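Local atomic coordinates of cell division control protein Cdc48 (Mycobacterium smegmatis, PDB entry 5E7P), a protein that belongs to the AAA ATPase family, carries bound ADP and probably hydrolyses ATP. Residues A[44-52]-A[698-706]; A[669-677]-A[711-719]. All coordinates share one frame; numbering follows the deposited sequence.

Contact 1 (A[44-52]-A[698-706])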
loop_
_atom_site.group_PDB
_atom_site.type_symbol
_atom_site.label_atom_id
_atom_site.label_comp_id
_atom_site.label_asym_id
_atom_site.label_seq_id
_atom_site.Cartn_x
_atom_site.Cartn_y
_atom_site.Cartn_z
ATOM N N PRO A 44 8.270 16.493 -15.911
ATOM C CA PRO A 44 7.961 16.815 -14.513
ATOM C C PRO A 44 7.040 18.025 -14.363
ATOM O O PRO A 44 6.263 18.086 -13.408
ATOM C CB PRO A 44 9.336 17.128 -13.922
ATOM C CG PRO A 44 10.277 16.312 -14.736
ATOM C CD PRO A 44 9.716 16.309 -16.130
ATOM N N GLU A 45 7.126 18.974 -15.290
ATOM C CA GLU A 45 6.269 20.153 -15.238
ATOM C C GLU A 45 4.802 19.777 -15.448
ATOM O O GLU A 45 3.905 20.404 -14.881
ATOM C CB GLU A 45 6.703 21.199 -16.265
ATOM C CG GLU A 45 5.908 22.488 -16.179
ATOM C CD GLU A 45 6.461 23.579 -17.068
ATOM O OE1 GLU A 45 7.470 23.337 -17.762
ATOM O OE2 GLU A 45 5.882 24.684 -17.064
ATOM N N VAL A 46 4.568 18.750 -16.258
ATOM C CA VAL A 46 3.221 18.229 -16.460
ATOM C C VAL A 46 2.702 17.613 -15.164
ATOM O O VAL A 46 1.563 17.851 -14.765
ATOM C CB VAL A 46 3.181 17.179 -17.587
ATOM C CG1 VAL A 46 1.785 16.589 -17.722
ATOM C CG2 VAL A 46 3.630 17.799 -18.899
ATOM N N LEU A 47 3.554 16.829 -14.509
ATOM C CA LEU A 47 3.216 16.216 -13.230
ATOM C C LEU A 47 2.867 17.282 -12.199
ATOM O O LEU A 47 1.920 17.130 -11.427
ATOM C CB LEU A 47 4.376 15.358 -12.721
ATOM C CG LEU A 47 4.791 14.151 -13.564
ATOM C CD1 LEU A 47 5.981 13.444 -12.925
ATOM C CD2 LEU A 47 3.626 13.188 -13.743
ATOM N N ALA A 48 3.638 18.364 -12.196
ATOM C CA ALA A 48 3.398 19.470 -11.278
ATOM C C ALA A 48 2.100 20.205 -11.621
ATOM O O ALA A 48 1.309 20.530 -10.737
ATOM C CB ALA A 48 4.579 20.427 -11.289
ATOM N N ALA A 49 1.884 20.456 -12.909
ATOM C CA ALA A 49 0.693 21.170 -13.370
ATOM C C ALA A 49 -0.581 20.369 -13.124
ATOM O O ALA A 49 -1.637 20.934 -12.833
ATOM C CB ALA A 49 0.822 21.514 -14.849
ATOM N N LEU A 50 -0.476 19.052 -13.246
ATOM C CA LEU A 50 -1.622 18.177 -13.036
ATOM C C LEU A 50 -1.885 17.913 -11.555
ATOM O O LEU A 50 -2.982 17.505 -11.174
ATOM C CB LEU A 50 -1.434 16.860 -13.789
ATOM C CG LEU A 50 -1.492 16.964 -15.313
ATOM C CD1 LEU A 50 -1.303 15.590 -15.944
ATOM C CD2 LEU A 50 -2.809 17.598 -15.762
ATOM N N GLY A 51 -0.875 18.145 -10.723
ATOM C CA GLY A 51 -1.013 17.962 -9.289
ATOM C C GLY A 51 -0.745 16.537 -8.842
ATOM O O GLY A 51 -1.290 16.080 -7.837
ATOM N N ILE A 52 0.100 15.835 -9.589
ATOM C CA ILE A 52 0.425 14.449 -9.277
ATOM C C ILE A 52 1.928 14.235 -9.145
ATOM O O ILE A 52 2.725 15.071 -9.569
ATOM C CB ILE A 52 -0.097 13.498 -10.362
ATOM C CG1 ILE A 52 0.533 13.844 -11.711
ATOM C CG2 ILE A 52 -1.615 13.554 -10.432
ATOM C CD1 ILE A 52 0.047 12.980 -12.844
ATOM N N ARG A 698 1.983 24.190 -8.207
ATOM C CA ARG A 698 1.065 23.456 -9.066
ATOM C C ARG A 698 0.315 24.414 -9.984
ATOM O O ARG A 698 0.247 24.207 -11.197
ATOM C CB ARG A 698 0.079 22.679 -8.196
ATOM C CG ARG A 698 -1.122 22.096 -8.923
ATOM C CD ARG A 698 -2.194 21.723 -7.905
ATOM N NE ARG A 698 -3.203 20.818 -8.445
ATOM C CZ ARG A 698 -4.304 21.218 -9.072
ATOM N NH1 ARG A 698 -4.532 22.513 -9.244
ATOM N NH2 ARG A 698 -5.171 20.322 -9.530
ATOM N N GLU A 699 -0.235 25.470 -9.396
ATOM C CA GLU A 699 -0.981 26.463 -10.153
ATOM C C GLU A 699 -0.067 27.248 -11.084
ATOM O O GLU A 699 -0.449 27.568 -12.209
ATOM C CB GLU A 699 -1.714 27.413 -9.207
ATOM C CG GLU A 699 -2.663 28.367 -9.901
ATOM C CD GLU A 699 -3.780 27.654 -10.649
ATOM O OE1 GLU A 699 -4.169 26.537 -10.235
ATOM O OE2 GLU A 699 -4.269 28.215 -11.654
ATOM N N SER A 700 1.140 27.555 -10.615
ATOM C CA SER A 700 2.111 28.288 -11.423
ATOM C C SER A 700 2.479 27.504 -12.674
ATOM O O SER A 700 2.474 28.045 -13.781
ATOM C CB SER A 700 3.375 28.599 -10.618
ATOM O OG SER A 700 3.107 29.513 -9.569
ATOM N N ALA A 701 2.792 26.227 -12.488
ATOM C CA ALA A 701 3.173 25.362 -13.595
ATOM C C ALA A 701 2.036 25.241 -14.601
ATOM O O ALA A 701 2.260 25.279 -15.809
ATOM C CB ALA A 701 3.585 23.988 -13.081
ATOM N N MET A 702 0.814 25.107 -14.093
ATOM C CA MET A 702 -0.365 24.994 -14.948
ATOM C C MET A 702 -0.628 26.296 -15.701
ATOM O O MET A 702 -1.004 26.281 -16.875
ATOM C CB MET A 702 -1.592 24.591 -14.124
ATOM C CG MET A 702 -2.890 24.541 -14.923
ATOM S SD MET A 702 -2.879 23.314 -16.246
ATOM C CE MET A 702 -3.454 21.854 -15.384
ATOM N N THR A 703 -0.423 27.420 -15.022
ATOM C CA THR A 703 -0.571 28.729 -15.645
ATOM C C THR A 703 0.405 28.882 -16.812
ATOM O O THR A 703 0.067 29.450 -17.850
ATOM C CB THR A 703 -0.354 29.870 -14.622
ATOM O OG1 THR A 703 -1.394 29.838 -13.636
ATOM C CG2 THR A 703 -0.371 31.224 -15.308
ATOM N N ALA A 704 1.612 28.350 -16.640
ATOM C CA ALA A 704 2.639 28.431 -17.673
ATOM C C ALA A 704 2.355 27.494 -18.844
ATOM O O ALA A 704 2.564 27.857 -20.001
ATOM C CB ALA A 704 4.003 28.140 -17.081
ATOM N N MET A 705 1.884 26.288 -18.540
ATOM C CA MET A 705 1.569 25.306 -19.575
ATOM C C MET A 705 0.426 25.786 -20.467
ATOM O O MET A 705 0.470 25.619 -21.686
ATOM C CB MET A 705 1.217 23.950 -18.952
ATOM C CG MET A 705 2.365 23.277 -18.211
ATOM S SD MET A 705 3.656 22.656 -19.304
ATOM C CE MET A 705 2.826 21.272 -20.078
ATOM N N ARG A 706 -0.593 26.383 -19.855
ATOM C CA ARG A 706 -1.736 26.892 -20.608
ATOM C C ARG A 706 -1.371 28.136 -21.418
ATOM O O ARG A 706 -1.861 28.324 -22.534
ATOM C CB ARG A 706 -2.915 27.202 -19.681
ATOM C CG ARG A 706 -3.515 25.993 -18.982
ATOM C CD ARG A 706 -4.899 26.319 -18.443
ATOM N NE ARG A 706 -5.402 25.302 -17.522
ATOM C CZ ARG A 706 -5.897 24.128 -17.899
ATOM N NH1 ARG A 706 -6.338 23.272 -16.988
ATOM N NH2 ARG A 706 -5.950 23.806 -19.185
#

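Contact 2 (A[669-677]-A[711-719])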
loop_
_atom_site.group_PDB
_atom_site.type_symbol
_atom_site.label_atom_id
_atom_site.label_comp_id
_atom_site.label_asym_id
_atom_site.label_seq_id
_atom_site.Cartn_x
_atom_site.Cartn_y
_atom_site.Cartn_z
ATOM N N SER A 669 12.110 20.060 -10.198
ATOM C CA SER A 669 12.253 19.733 -11.612
ATOM C C SER A 669 11.377 20.592 -12.522
ATOM O O SER A 669 11.242 20.311 -13.714
ATOM C CB SER A 669 11.984 18.246 -11.851
ATOM O OG SER A 669 13.071 17.458 -11.401
ATOM N N ILE A 670 10.788 21.639 -11.956
ATOM C CA ILE A 670 10.022 22.596 -12.740
ATOM C C ILE A 670 10.963 23.642 -13.318
ATOM O O ILE A 670 11.597 24.385 -12.568
ATOM C CB ILE A 670 8.966 23.314 -11.883
ATOM C CG1 ILE A 670 8.006 22.307 -11.249
ATOM C CG2 ILE A 670 8.207 24.334 -12.718
ATOM C CD1 ILE A 670 7.072 22.918 -10.221
ATOM N N PRO A 671 11.069 23.698 -14.656
ATOM C CA PRO A 671 11.920 24.696 -15.311
ATOM C C PRO A 671 11.446 26.104 -14.985
ATOM O O PRO A 671 10.268 26.405 -15.154
ATOM C CB PRO A 671 11.714 24.408 -16.802
ATOM C CG PRO A 671 11.272 22.988 -16.855
ATOM C CD PRO A 671 10.433 22.794 -15.630
ATOM N N LEU A 672 12.355 26.950 -14.515
ATOM C CA LEU A 672 12.001 28.313 -14.145
ATOM C C LEU A 672 12.621 29.335 -15.089
ATOM O O LEU A 672 13.662 29.086 -15.698
ATOM C CB LEU A 672 12.439 28.609 -12.709
ATOM C CG LEU A 672 11.752 27.807 -11.605
ATOM C CD1 LEU A 672 12.284 28.205 -10.238
ATOM C CD2 LEU A 672 10.251 28.004 -11.676
ATOM N N ALA A 673 11.968 30.485 -15.211
ATOM C CA ALA A 673 12.537 31.604 -15.941
ATOM C C ALA A 673 13.477 32.348 -15.001
ATOM O O ALA A 673 13.341 32.250 -13.783
ATOM C CB ALA A 673 11.442 32.522 -16.446
ATOM N N ASP A 674 14.425 33.087 -15.567
ATOM C CA ASP A 674 15.457 33.759 -14.777
ATOM C C ASP A 674 14.904 34.781 -13.785
ATOM O O ASP A 674 15.492 35.009 -12.728
ATOM C CB ASP A 674 16.490 34.421 -15.693
ATOM C CG ASP A 674 17.336 33.407 -16.441
ATOM O OD1 ASP A 674 17.594 32.320 -15.881
ATOM O OD2 ASP A 674 17.742 33.700 -17.586
ATOM N N ASP A 675 13.769 35.386 -14.123
ATOM C CA ASP A 675 13.154 36.390 -13.258
ATOM C C ASP A 675 12.345 35.761 -12.121
ATOM O O ASP A 675 11.560 36.440 -11.455
ATOM C CB ASP A 675 12.281 37.348 -14.074
ATOM C CG ASP A 675 11.174 36.634 -14.828
ATOM O OD1 ASP A 675 11.274 35.405 -15.012
ATOM O OD2 ASP A 675 10.204 37.306 -15.243
ATOM N N VAL A 676 12.543 34.464 -11.904
ATOM C CA VAL A 676 11.888 33.759 -10.809
ATOM C C VAL A 676 12.898 33.381 -9.731
ATOM O O VAL A 676 13.848 32.640 -9.984
ATOM C CB VAL A 676 11.163 32.489 -11.298
ATOM C CG1 VAL A 676 10.495 31.774 -10.133
ATOM C CG2 VAL A 676 10.140 32.842 -12.360
ATOM N N ASP A 677 12.686 33.903 -8.529
ATOM C CA ASP A 677 13.568 33.629 -7.402
ATOM C C ASP A 677 12.777 33.001 -6.254
ATOM O O ASP A 677 12.043 33.688 -5.541
ATOM C CB ASP A 677 14.248 34.920 -6.946
ATOM C CG ASP A 677 15.157 34.715 -5.750
ATOM O OD1 ASP A 677 15.603 33.568 -5.523
ATOM O OD2 ASP A 677 15.434 35.706 -5.039
ATOM N N ALA A 711 6.758 27.353 -24.723
ATOM C CA ALA A 711 7.504 28.235 -23.832
ATOM C C ALA A 711 7.090 27.947 -22.395
ATOM O O ALA A 711 6.584 28.820 -21.691
ATOM C CB ALA A 711 7.248 29.692 -24.183
ATOM N N ALA A 712 7.325 26.710 -21.972
ATOM C CA ALA A 712 6.789 26.201 -20.714
ATOM C C ALA A 712 7.355 26.859 -19.459
ATOM O O ALA A 712 6.671 26.925 -18.442
ATOM C CB ALA A 712 6.974 24.694 -20.646
ATOM N N ASP A 713 8.597 27.333 -19.534
ATOM C CA ASP A 713 9.298 27.899 -18.377
ATOM C C ASP A 713 8.455 28.872 -17.552
ATOM O O ASP A 713 8.019 29.911 -18.051
ATOM C CB ASP A 713 10.594 28.581 -18.818
ATOM C CG ASP A 713 11.657 27.592 -19.246
ATOM O OD1 ASP A 713 11.316 26.409 -19.466
ATOM O OD2 ASP A 713 12.834 28.001 -19.367
ATOM N N VAL A 714 8.225 28.517 -16.290
ATOM C CA VAL A 714 7.409 29.326 -15.388
ATOM C C VAL A 714 8.018 30.705 -15.168
ATOM O O VAL A 714 9.148 30.826 -14.702
ATOM C CB VAL A 714 7.222 28.636 -14.025
ATOM C CG1 VAL A 714 6.505 29.563 -13.054
ATOM C CG2 VAL A 714 6.461 27.333 -14.193
ATOM N N THR A 715 7.257 31.739 -15.509
ATOM C CA THR A 715 7.723 33.113 -15.382
ATOM C C THR A 715 7.229 33.743 -14.085
ATOM O O THR A 715 6.432 33.148 -13.357
ATOM C CB THR A 715 7.243 33.976 -16.566
ATOM O OG1 THR A 715 5.824 34.165 -16.480
ATOM C CG2 THR A 715 7.584 33.303 -17.887
ATOM N N ALA A 716 7.709 34.950 -13.800
ATOM C CA ALA A 716 7.294 35.680 -12.609
ATOM C C ALA A 716 5.822 36.072 -12.701
ATOM O O ALA A 716 5.119 36.128 -11.692
ATOM C CB ALA A 716 8.164 36.912 -12.411
ATOM N N ALA A 717 5.364 36.341 -13.919
ATOM C CA ALA A 717 3.968 36.691 -14.152
ATOM C C ALA A 717 3.065 35.487 -13.911
ATOM O O ALA A 717 1.947 35.627 -13.416
ATOM C CB ALA A 717 3.782 37.222 -15.569
ATOM N N ASP A 718 3.558 34.304 -14.269
ATOM C CA ASP A 718 2.825 33.064 -14.037
ATOM C C ASP A 718 2.577 32.864 -12.546
ATOM O O ASP A 718 1.482 32.485 -12.132
ATOM C CB ASP A 718 3.595 31.868 -14.601
ATOM C CG ASP A 718 3.748 31.929 -16.109
ATOM O OD1 ASP A 718 2.885 32.547 -16.771
ATOM O OD2 ASP A 718 4.730 31.359 -16.632
ATOM N N VAL A 719 3.605 33.128 -11.747
ATOM C CA VAL A 719 3.496 33.010 -10.301
ATOM C C VAL A 719 2.567 34.088 -9.748
ATOM O O VAL A 719 1.745 33.823 -8.871
ATOM C CB VAL A 719 4.877 33.108 -9.624
ATOM C CG1 VAL A 719 4.738 33.039 -8.115
ATOM C CG2 VAL A 719 5.791 32.001 -10.131
#

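Contact 1 (A[44-52]-A[698-706])
A49 and M702 mark the point where helix 44-50 of the CDC48 N-terminal domain, a member of the double-psi barrel clan, lies across helix 690-707 of the AAA+ lid. Their CA atoms are 4.3 Å apart, and the segment axes pass at 7.3 Å with 115° between their N-to-C directions. Small apolar groups permit this closeness: the A701 methyl meets those of A48 and A49, with A49 CB 4.1 Å from A701 CB, and M702 CB packs beside A49 as well. M705 fills in beside the alanines. Bent at chi2 and chi3, it lays its SD 3.7 Å from E45 CD, the two side chains sliding past each other in opposite directions, and carries its CE across to V46 CG2 at 3.8 Å. E45 reaches M705 because its CG is anti to the backbone N (chi1 -176°) and its chain is extended. Round the end of helix 44-50 the contacts involve the backbone: A48 O receives a CA-H...O contact from R698 CA at 3.4 Å. G51, with positive phi, is the C-prime residue of a Schellman motif ending helix 44-50, and past it runs the extended chain of R698, with R698 NE 3.7 Å from G51 CA.

Contact 2 (A[669-677]-A[711-719])
L672 and V714 form a single backbone bridge, with their CA atoms 4.9 Å apart and both chains running the same way. Two hydrogen bonds hold V714 from both sides of L672, as in a parallel bridge: V714 N donates to P671 O (3.2 Å, N-H...O angle 154°), and A673 N donates to V714 O (2.9 Å). Apolar contacts flank the bridge. L672 CD2 reaches V714 CB at 3.9 Å, the two side chains side by side and pointing the same way, while I670 CG2 meets V714 CG2 at 3.8 Å. Further along, V676, the last residue of the type I turn A673-V676, sets its CG2 over the peptide joining T715 to A716. Carboxylates lie against carbon at the two ends: D713 OD1 beside P671 CB, and D675 OD2 beside A716 CB. The N-terminus of helix 716-725 is capped by its own residues. T715 N donates almost straight (175°) to D718 OD2 at 2.8 Å, from above the carboxylate plane, and D718 N returns a bond to T715 OG1; R707, a further partner, forms a salt bridge with the same D718 OD2. This reciprocal pair is a capping box, set here beside an isolated parallel bridge that ties together two loops of the helical AAA+ lid, leading into helices 678-684 and 716-725.

In the fold
Contacts 1 and 2 are neighbours, with centres about 11 Å apart, and they share the same lid. Contact 2 joins lid loops to each other; contact 1 sets the N-terminal domain against a lid helix. Helix 690-707 leads on to helix 716-725, so the chain passes from one contact into the other. Helix 44-50 also touches contact 2 directly: P44 CB is 3.5 Å from S669 CB, E45 packs on P671 and A712, and A48 on I670. On the lid side, A704 lies against D718. Neither contact belongs to a nucleotide pocket, although residue G51 lies about 9 Å and the I670 side chain about 12 Å from a bound ADP.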